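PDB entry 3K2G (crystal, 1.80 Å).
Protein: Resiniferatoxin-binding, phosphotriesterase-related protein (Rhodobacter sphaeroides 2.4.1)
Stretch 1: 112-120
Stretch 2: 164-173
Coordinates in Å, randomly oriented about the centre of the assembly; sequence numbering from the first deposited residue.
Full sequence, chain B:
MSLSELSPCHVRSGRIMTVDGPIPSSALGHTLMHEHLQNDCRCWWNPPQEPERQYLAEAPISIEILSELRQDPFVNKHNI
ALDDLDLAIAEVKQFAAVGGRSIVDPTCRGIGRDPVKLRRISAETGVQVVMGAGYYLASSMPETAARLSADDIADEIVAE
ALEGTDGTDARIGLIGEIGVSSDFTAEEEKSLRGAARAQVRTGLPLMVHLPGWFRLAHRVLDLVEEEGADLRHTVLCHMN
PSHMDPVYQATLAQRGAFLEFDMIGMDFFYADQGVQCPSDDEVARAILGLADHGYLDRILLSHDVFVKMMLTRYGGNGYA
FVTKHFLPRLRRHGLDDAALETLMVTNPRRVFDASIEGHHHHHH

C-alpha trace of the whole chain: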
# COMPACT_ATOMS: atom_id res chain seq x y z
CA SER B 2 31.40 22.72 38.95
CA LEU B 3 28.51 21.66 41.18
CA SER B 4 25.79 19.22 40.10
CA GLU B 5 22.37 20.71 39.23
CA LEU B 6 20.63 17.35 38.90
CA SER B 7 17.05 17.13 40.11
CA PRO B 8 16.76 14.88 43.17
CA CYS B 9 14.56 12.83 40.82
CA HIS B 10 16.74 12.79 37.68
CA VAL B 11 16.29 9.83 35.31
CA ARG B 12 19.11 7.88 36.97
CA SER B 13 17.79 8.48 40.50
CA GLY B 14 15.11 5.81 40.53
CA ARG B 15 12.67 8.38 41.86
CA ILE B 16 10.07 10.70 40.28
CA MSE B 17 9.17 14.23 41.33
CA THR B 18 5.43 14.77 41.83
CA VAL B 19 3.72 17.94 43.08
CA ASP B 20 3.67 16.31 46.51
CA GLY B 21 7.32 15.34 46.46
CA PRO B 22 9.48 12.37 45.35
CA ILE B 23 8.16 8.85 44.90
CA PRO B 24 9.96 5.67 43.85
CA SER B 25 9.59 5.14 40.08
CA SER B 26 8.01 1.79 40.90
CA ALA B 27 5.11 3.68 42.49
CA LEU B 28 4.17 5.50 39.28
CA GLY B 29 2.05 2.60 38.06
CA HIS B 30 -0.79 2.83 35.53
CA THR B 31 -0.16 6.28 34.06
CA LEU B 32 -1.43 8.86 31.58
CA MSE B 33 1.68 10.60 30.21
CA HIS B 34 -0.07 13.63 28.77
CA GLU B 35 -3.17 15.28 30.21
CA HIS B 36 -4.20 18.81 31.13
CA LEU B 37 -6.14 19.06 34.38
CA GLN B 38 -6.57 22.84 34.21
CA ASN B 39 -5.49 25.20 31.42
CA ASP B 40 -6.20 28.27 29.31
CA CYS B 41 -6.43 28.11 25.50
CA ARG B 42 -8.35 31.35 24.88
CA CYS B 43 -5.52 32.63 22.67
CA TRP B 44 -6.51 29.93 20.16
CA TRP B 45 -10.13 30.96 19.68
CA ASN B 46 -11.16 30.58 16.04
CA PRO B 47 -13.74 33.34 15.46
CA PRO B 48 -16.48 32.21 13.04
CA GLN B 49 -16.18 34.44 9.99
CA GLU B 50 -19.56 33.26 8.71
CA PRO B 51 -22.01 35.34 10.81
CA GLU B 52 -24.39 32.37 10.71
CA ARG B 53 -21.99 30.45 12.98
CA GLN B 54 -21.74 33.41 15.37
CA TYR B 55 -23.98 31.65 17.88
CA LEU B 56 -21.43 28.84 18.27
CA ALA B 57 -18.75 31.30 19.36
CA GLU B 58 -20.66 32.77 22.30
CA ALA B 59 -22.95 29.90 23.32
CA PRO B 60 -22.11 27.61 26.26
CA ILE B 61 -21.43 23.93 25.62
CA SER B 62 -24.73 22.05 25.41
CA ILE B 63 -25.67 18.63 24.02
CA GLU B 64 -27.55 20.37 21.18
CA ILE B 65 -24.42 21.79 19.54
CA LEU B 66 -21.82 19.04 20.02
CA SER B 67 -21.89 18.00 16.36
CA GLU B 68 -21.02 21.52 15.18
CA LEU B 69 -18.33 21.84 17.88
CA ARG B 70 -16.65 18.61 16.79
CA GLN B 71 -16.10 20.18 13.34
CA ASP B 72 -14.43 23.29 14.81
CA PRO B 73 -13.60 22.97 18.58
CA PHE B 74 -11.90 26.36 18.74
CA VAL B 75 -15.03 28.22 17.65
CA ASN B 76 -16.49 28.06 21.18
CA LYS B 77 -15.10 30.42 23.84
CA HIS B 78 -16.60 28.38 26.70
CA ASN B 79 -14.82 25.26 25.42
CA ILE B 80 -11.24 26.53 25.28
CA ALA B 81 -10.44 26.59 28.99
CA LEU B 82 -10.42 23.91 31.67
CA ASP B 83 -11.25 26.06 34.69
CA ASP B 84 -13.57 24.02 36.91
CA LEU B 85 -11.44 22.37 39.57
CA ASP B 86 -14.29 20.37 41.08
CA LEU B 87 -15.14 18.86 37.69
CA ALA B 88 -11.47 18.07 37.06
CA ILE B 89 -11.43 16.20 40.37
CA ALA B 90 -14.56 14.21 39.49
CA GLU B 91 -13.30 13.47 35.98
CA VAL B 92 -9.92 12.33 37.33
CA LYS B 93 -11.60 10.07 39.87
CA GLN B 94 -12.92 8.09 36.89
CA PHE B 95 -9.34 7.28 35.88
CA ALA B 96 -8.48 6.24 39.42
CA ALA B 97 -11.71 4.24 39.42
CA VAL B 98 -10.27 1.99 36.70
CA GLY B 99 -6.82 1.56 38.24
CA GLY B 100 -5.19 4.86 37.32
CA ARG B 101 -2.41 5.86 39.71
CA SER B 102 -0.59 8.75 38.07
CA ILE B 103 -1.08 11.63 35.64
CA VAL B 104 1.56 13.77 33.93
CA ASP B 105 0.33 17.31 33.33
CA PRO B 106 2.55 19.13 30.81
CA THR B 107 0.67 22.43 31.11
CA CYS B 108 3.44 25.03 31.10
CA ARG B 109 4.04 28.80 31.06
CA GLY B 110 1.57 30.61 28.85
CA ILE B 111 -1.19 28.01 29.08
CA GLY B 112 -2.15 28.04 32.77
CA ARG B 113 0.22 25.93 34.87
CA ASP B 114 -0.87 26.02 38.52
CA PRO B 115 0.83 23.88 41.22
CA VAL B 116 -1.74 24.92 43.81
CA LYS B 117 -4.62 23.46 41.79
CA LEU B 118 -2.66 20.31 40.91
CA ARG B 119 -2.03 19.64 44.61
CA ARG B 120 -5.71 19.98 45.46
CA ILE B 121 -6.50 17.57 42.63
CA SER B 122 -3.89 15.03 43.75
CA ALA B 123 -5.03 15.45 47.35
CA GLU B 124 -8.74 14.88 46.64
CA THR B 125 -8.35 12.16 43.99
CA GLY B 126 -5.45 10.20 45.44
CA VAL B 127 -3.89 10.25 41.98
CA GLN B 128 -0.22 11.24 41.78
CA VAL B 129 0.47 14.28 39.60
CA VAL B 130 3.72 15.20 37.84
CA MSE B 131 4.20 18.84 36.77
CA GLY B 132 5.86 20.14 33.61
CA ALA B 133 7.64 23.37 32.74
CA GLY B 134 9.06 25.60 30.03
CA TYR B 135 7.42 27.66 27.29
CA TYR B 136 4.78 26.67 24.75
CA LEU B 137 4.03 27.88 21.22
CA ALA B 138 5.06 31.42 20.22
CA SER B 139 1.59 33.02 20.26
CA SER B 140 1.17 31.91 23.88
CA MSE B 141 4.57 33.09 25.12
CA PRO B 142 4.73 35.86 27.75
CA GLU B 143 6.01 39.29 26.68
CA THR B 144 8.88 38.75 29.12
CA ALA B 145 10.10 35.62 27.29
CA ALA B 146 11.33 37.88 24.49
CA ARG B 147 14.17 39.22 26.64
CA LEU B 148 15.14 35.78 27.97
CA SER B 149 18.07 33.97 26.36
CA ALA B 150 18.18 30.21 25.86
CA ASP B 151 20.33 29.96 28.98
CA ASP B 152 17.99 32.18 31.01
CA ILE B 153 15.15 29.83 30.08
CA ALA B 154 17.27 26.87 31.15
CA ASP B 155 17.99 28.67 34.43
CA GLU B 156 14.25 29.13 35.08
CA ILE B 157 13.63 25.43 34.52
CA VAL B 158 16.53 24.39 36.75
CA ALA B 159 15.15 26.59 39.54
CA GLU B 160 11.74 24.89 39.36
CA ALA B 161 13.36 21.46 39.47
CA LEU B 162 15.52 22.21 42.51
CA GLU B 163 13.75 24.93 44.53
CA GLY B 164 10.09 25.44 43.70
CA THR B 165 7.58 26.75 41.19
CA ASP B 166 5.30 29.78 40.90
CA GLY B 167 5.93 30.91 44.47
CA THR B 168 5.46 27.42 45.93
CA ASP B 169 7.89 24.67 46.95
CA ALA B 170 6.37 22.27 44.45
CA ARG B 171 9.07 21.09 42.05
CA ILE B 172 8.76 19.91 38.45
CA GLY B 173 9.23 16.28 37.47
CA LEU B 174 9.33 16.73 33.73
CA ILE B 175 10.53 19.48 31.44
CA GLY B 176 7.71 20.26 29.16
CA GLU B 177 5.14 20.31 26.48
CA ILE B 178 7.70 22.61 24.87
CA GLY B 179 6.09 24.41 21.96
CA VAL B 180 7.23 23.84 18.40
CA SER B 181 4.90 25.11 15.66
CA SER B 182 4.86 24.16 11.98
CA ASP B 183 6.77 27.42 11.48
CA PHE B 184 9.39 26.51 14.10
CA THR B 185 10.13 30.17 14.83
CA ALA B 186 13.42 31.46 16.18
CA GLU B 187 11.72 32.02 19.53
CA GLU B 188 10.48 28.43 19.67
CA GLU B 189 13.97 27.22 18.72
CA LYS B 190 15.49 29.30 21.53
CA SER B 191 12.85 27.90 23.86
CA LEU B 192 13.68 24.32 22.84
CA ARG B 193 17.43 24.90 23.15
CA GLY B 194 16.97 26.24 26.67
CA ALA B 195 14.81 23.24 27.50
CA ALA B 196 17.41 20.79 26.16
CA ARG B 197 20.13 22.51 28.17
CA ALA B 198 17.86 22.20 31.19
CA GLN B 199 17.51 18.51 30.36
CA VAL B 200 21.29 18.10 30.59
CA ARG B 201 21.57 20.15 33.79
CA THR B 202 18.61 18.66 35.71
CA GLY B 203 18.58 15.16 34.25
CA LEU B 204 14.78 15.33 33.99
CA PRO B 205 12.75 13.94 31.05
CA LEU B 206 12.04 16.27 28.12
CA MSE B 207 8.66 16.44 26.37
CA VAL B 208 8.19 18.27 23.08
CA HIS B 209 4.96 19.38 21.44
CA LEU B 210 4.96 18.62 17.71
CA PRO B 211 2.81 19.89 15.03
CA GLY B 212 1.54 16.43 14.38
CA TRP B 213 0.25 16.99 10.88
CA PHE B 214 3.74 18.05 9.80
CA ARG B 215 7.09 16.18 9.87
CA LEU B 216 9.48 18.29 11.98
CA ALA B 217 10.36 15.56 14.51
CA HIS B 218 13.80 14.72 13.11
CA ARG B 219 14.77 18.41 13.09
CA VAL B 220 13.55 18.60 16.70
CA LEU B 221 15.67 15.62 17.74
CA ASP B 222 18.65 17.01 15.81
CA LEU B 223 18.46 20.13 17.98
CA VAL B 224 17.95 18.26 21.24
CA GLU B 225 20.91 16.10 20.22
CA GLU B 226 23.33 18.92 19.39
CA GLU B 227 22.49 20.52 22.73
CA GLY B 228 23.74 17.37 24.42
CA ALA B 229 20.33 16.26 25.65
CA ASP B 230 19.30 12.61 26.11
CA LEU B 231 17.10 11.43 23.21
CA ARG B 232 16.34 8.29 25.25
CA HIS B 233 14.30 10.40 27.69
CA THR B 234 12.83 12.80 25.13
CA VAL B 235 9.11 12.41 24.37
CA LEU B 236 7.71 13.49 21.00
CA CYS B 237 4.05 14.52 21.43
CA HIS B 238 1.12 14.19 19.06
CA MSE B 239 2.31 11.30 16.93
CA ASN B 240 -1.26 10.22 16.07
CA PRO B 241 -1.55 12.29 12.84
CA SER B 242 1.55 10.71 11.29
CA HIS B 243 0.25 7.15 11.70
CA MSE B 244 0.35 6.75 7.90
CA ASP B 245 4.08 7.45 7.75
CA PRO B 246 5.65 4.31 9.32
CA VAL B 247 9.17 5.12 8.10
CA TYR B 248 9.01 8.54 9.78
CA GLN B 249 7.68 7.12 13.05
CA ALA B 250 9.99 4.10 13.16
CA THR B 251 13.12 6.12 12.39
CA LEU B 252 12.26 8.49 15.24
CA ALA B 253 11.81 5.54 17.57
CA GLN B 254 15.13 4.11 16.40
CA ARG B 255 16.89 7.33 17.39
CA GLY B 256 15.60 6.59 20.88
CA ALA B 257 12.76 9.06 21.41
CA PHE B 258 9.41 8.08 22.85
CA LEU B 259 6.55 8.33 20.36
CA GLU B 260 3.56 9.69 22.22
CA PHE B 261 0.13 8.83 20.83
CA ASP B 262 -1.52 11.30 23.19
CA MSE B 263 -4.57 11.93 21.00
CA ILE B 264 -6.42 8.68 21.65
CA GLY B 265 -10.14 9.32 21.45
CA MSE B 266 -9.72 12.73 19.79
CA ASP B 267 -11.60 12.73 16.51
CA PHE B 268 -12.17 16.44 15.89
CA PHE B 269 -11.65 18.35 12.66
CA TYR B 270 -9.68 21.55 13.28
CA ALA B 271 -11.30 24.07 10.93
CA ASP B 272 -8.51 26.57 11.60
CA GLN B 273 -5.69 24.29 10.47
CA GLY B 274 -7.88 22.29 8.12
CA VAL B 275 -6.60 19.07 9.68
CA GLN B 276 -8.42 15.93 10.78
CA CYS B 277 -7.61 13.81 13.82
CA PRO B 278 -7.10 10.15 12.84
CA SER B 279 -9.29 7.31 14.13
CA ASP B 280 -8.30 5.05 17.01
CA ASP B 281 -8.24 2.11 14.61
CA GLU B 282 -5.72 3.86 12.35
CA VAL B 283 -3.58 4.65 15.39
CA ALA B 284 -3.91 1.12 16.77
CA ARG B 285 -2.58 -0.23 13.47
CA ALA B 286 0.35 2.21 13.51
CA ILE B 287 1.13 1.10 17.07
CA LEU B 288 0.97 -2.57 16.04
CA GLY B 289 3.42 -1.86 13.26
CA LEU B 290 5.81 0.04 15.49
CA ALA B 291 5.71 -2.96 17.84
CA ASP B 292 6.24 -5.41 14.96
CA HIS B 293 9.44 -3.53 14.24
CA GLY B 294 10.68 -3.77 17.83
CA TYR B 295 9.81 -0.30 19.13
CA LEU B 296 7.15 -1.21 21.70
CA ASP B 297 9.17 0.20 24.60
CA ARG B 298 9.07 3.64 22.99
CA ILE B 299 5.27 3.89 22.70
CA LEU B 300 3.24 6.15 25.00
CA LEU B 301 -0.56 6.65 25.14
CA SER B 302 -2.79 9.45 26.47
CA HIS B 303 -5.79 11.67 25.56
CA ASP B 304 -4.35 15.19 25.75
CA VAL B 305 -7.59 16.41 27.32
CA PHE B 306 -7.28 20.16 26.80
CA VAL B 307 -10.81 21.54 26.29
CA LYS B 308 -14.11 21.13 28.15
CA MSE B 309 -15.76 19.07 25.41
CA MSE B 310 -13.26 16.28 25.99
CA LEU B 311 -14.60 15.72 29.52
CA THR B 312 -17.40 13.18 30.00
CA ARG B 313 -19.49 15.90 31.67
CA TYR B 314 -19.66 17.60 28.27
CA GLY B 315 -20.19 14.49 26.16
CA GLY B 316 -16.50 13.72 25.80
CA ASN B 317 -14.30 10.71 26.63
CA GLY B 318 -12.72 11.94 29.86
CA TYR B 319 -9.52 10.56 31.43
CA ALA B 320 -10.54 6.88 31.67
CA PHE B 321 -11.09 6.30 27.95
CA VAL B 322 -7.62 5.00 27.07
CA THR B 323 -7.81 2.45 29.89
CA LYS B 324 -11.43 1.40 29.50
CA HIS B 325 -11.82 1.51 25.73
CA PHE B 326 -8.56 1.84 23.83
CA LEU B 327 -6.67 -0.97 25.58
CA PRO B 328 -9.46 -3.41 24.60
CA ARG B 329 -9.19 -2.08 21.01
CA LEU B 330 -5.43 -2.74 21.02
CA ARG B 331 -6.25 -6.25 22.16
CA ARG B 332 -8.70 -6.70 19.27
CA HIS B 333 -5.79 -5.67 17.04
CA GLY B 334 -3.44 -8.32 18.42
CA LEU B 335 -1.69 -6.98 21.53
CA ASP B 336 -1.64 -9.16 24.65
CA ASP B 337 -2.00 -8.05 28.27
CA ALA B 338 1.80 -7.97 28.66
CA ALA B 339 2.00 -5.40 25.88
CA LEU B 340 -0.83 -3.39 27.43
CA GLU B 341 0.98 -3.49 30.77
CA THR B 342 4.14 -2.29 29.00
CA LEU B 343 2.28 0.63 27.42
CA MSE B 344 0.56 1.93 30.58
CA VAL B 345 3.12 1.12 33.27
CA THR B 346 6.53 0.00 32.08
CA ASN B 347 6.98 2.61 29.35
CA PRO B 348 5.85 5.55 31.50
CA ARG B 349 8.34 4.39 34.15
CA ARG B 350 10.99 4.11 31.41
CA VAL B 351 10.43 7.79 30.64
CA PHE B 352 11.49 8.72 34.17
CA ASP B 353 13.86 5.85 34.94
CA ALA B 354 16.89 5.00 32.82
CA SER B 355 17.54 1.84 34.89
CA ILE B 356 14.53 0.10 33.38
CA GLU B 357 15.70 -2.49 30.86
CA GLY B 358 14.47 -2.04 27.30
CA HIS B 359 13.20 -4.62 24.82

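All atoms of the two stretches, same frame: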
# COMPACT_ATOMS: atom_id res chain seq x y z
N GLY B 112 -1.48 28.28 31.49
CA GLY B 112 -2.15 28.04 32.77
C GLY B 112 -1.64 27.06 33.80
O GLY B 112 -2.43 26.49 34.55
N ARG B 113 -0.32 26.86 33.88
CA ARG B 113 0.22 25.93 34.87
C ARG B 113 -0.05 26.47 36.28
O ARG B 113 0.20 27.64 36.55
CB ARG B 113 1.72 25.74 34.66
CG ARG B 113 2.36 24.75 35.62
CD ARG B 113 3.86 24.68 35.45
NE ARG B 113 4.51 25.97 35.66
CZ ARG B 113 5.83 26.17 35.64
NH1 ARG B 113 6.65 25.15 35.42
NH2 ARG B 113 6.32 27.38 35.84
N ASP B 114 -0.57 25.62 37.16
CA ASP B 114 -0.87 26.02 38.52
C ASP B 114 -0.64 24.89 39.53
O ASP B 114 -1.49 24.02 39.70
CB ASP B 114 -2.33 26.47 38.62
CG ASP B 114 -2.63 27.21 39.91
OD1 ASP B 114 -2.16 26.78 40.98
OD2 ASP B 114 -3.35 28.24 39.85
N PRO B 115 0.51 24.92 40.23
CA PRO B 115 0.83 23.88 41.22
C PRO B 115 -0.15 23.80 42.39
O PRO B 115 -0.33 22.74 42.98
CB PRO B 115 2.24 24.25 41.66
CG PRO B 115 2.30 25.73 41.46
CD PRO B 115 1.59 25.91 40.14
N VAL B 116 -0.79 24.92 42.71
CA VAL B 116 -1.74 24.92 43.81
C VAL B 116 -2.93 24.04 43.46
O VAL B 116 -3.34 23.18 44.24
CB VAL B 116 -2.26 26.35 44.10
CG1 VAL B 116 -3.25 26.31 45.25
CG2 VAL B 116 -1.09 27.27 44.43
N LYS B 117 -3.48 24.24 42.26
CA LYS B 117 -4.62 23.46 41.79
C LYS B 117 -4.26 21.98 41.68
O LYS B 117 -5.01 21.12 42.15
CB LYS B 117 -5.07 23.97 40.42
CG LYS B 117 -5.55 25.42 40.39
CD LYS B 117 -6.11 25.75 39.01
CE LYS B 117 -6.47 27.22 38.83
NZ LYS B 117 -7.61 27.64 39.69
N LEU B 118 -3.11 21.69 41.07
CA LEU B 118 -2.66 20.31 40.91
C LEU B 118 -2.62 19.58 42.25
O LEU B 118 -3.03 18.43 42.35
CB LEU B 118 -1.27 20.27 40.26
CG LEU B 118 -1.16 20.76 38.81
CD1 LEU B 118 0.22 20.42 38.26
CD2 LEU B 118 -2.24 20.09 37.95
N ARG B 119 -2.11 20.25 43.29
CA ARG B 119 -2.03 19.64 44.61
C ARG B 119 -3.41 19.33 45.18
O ARG B 119 -3.61 18.30 45.83
CB ARG B 119 -1.23 20.54 45.56
CG ARG B 119 0.28 20.40 45.38
CD ARG B 119 1.06 21.39 46.22
NE ARG B 119 2.48 21.02 46.30
CZ ARG B 119 3.41 21.73 46.93
NH1 ARG B 119 3.09 22.86 47.54
NH2 ARG B 119 4.66 21.29 46.96
N ARG B 120 -4.37 20.22 44.95
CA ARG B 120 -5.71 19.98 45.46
C ARG B 120 -6.28 18.77 44.72
O ARG B 120 -6.95 17.92 45.32
CB ARG B 120 -6.60 21.20 45.24
CG ARG B 120 -8.05 20.96 45.64
CD ARG B 120 -8.93 22.17 45.36
NE ARG B 120 -10.34 21.79 45.35
CZ ARG B 120 -11.33 22.60 44.97
NH1 ARG B 120 -11.08 23.83 44.56
NH2 ARG B 120 -12.58 22.15 44.99
N GLY B 164 11.54 25.41 43.66
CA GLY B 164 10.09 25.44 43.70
C GLY B 164 9.54 26.11 42.46
O GLY B 164 10.29 26.61 41.63
N THR B 165 8.21 26.15 42.35
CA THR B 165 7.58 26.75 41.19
C THR B 165 6.44 27.70 41.52
O THR B 165 5.66 27.46 42.43
CB THR B 165 7.02 25.66 40.26
OG1 THR B 165 8.02 24.67 40.03
CG2 THR B 165 6.58 26.27 38.94
N ASP B 166 6.34 28.78 40.74
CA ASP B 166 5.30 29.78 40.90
C ASP B 166 5.03 30.19 42.35
O ASP B 166 3.89 30.24 42.80
CB ASP B 166 4.00 29.26 40.27
CG ASP B 166 3.29 30.32 39.45
OD1 ASP B 166 2.91 31.36 40.03
OD2 ASP B 166 3.12 30.12 38.23
N GLY B 167 6.09 30.48 43.10
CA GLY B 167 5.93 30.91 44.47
C GLY B 167 5.72 29.80 45.49
O GLY B 167 5.63 30.08 46.69
N THR B 168 5.65 28.56 45.03
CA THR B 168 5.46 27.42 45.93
C THR B 168 6.73 26.58 46.00
O THR B 168 7.71 26.88 45.30
CB THR B 168 4.32 26.50 45.44
OG1 THR B 168 3.98 25.56 46.47
CG2 THR B 168 4.75 25.72 44.21
N ASP B 169 6.73 25.54 46.83
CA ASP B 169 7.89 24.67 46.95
C ASP B 169 7.68 23.40 46.14
O ASP B 169 8.42 22.42 46.28
CB ASP B 169 8.16 24.33 48.43
CG ASP B 169 7.04 23.54 49.07
OD1 ASP B 169 5.90 23.61 48.58
OD2 ASP B 169 7.31 22.85 50.07
N ALA B 170 6.65 23.41 45.30
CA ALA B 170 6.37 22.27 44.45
C ALA B 170 7.42 22.30 43.34
O ALA B 170 7.67 23.35 42.75
CB ALA B 170 4.97 22.38 43.86
N ARG B 171 8.05 21.16 43.08
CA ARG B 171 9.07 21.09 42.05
C ARG B 171 8.59 20.30 40.84
O ARG B 171 7.71 19.44 40.96
CB ARG B 171 10.35 20.51 42.64
CG ARG B 171 10.98 21.44 43.66
CD ARG B 171 12.21 20.85 44.31
NE ARG B 171 11.87 19.80 45.27
CZ ARG B 171 12.77 19.14 45.99
NH1 ARG B 171 14.06 19.42 45.86
NH2 ARG B 171 12.38 18.21 46.85
N ILE B 172 9.15 20.59 39.67
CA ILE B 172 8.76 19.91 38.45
C ILE B 172 9.38 18.53 38.36
O ILE B 172 10.43 18.27 38.94
CB ILE B 172 9.14 20.72 37.19
CG1 ILE B 172 10.66 20.94 37.15
CG2 ILE B 172 8.41 22.06 37.20
CD1 ILE B 172 11.14 21.63 35.88
N GLY B 173 8.73 17.64 37.62
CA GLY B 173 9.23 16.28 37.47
C GLY B 173 9.49 15.94 36.02
O GLY B 173 9.98 14.87 35.69

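Three residues of the first stretch, Arg 119, Pro 115 and Arg 113, carry nearly all of its share of this contact. They lie along the start of a helix and the loop before it, and each points its CA-to-CB bond toward the second stretch, a segment without regular helix or strand that folds through a type I' turn from Thr 165 to Thr 168. Together the two stretches bury 404 Å² of surface.

Arg 119 covers the most and makes the one salt bridge between the stretches. Its long side chain, nearly extended with chi1 m and chi2 and chi3 both t, reaches from the first turns of the helix across to Asp 169. There both terminal nitrogens share a single oxygen: NH1 and NH2 of Arg 119 each donate to OD1 of Asp 169 at 3.1 Å, with equal N-H...O angles of 148°. The carboxylate oxygen sits at the edge of the guanidinium, near its plane, where the N-H groups point, so one acceptor can serve two donors. Asp 169 has its CA-to-CB bond sideways to the first stretch, but with chi1 p the end of its side chain comes nearer. The flat guanidinium also offers an apolar surface, and CB of Ala 170 lies over one face, 3.3 Å from Arg 119 NH2. A small methyl suits this place, since it can approach the face while the edge remains free for the charge pairing. OG1 of Thr 168 lies 3.0 Å from NH1 of Arg 119, yet the angle is too poor for a hydrogen bond.

Pro 115 supplies the apolar middle. Its CB is 4.0 Å from CB of Ala 170, and its CG is 3.7 Å from CG2 of Thr 168 and 4.1 Å from CB of Asp 166. Proline is well suited to the first turn of a helix, where its nitrogen, which has no hydrogen to give, is not called on to donate within the helix; its compact ring can then pack against the neighbouring loop. The residue before it, Asp 114, points away from the contact and works on the helix instead. As N-cap, its OD1 accepts from Lys 117 N at 3.1 Å and, weakly, from Val 116 N at 2.9 Å.

Arg 113 extends the contact on the loop side of the proline. CG2 of Thr 165 lies over one face of its guanidinium, 3.3 Å from NH2, and CG2 of Ile 172 is 4.0 Å from NH1. Both terminal nitrogens are hydrogen-bonded elsewhere in the structure, so here the group serves as a packing surface; its NE is buried without a partner. Thr 165 suits its position by having two different branches: the methyl meets the arginine, while OG1 donates to Ala 170 O at 3.0 Å, tying together the two sides of the turn. Within that turn, Gly 167 adopts a positive phi at which a side chain would be jammed against the preceding carbonyl oxygen.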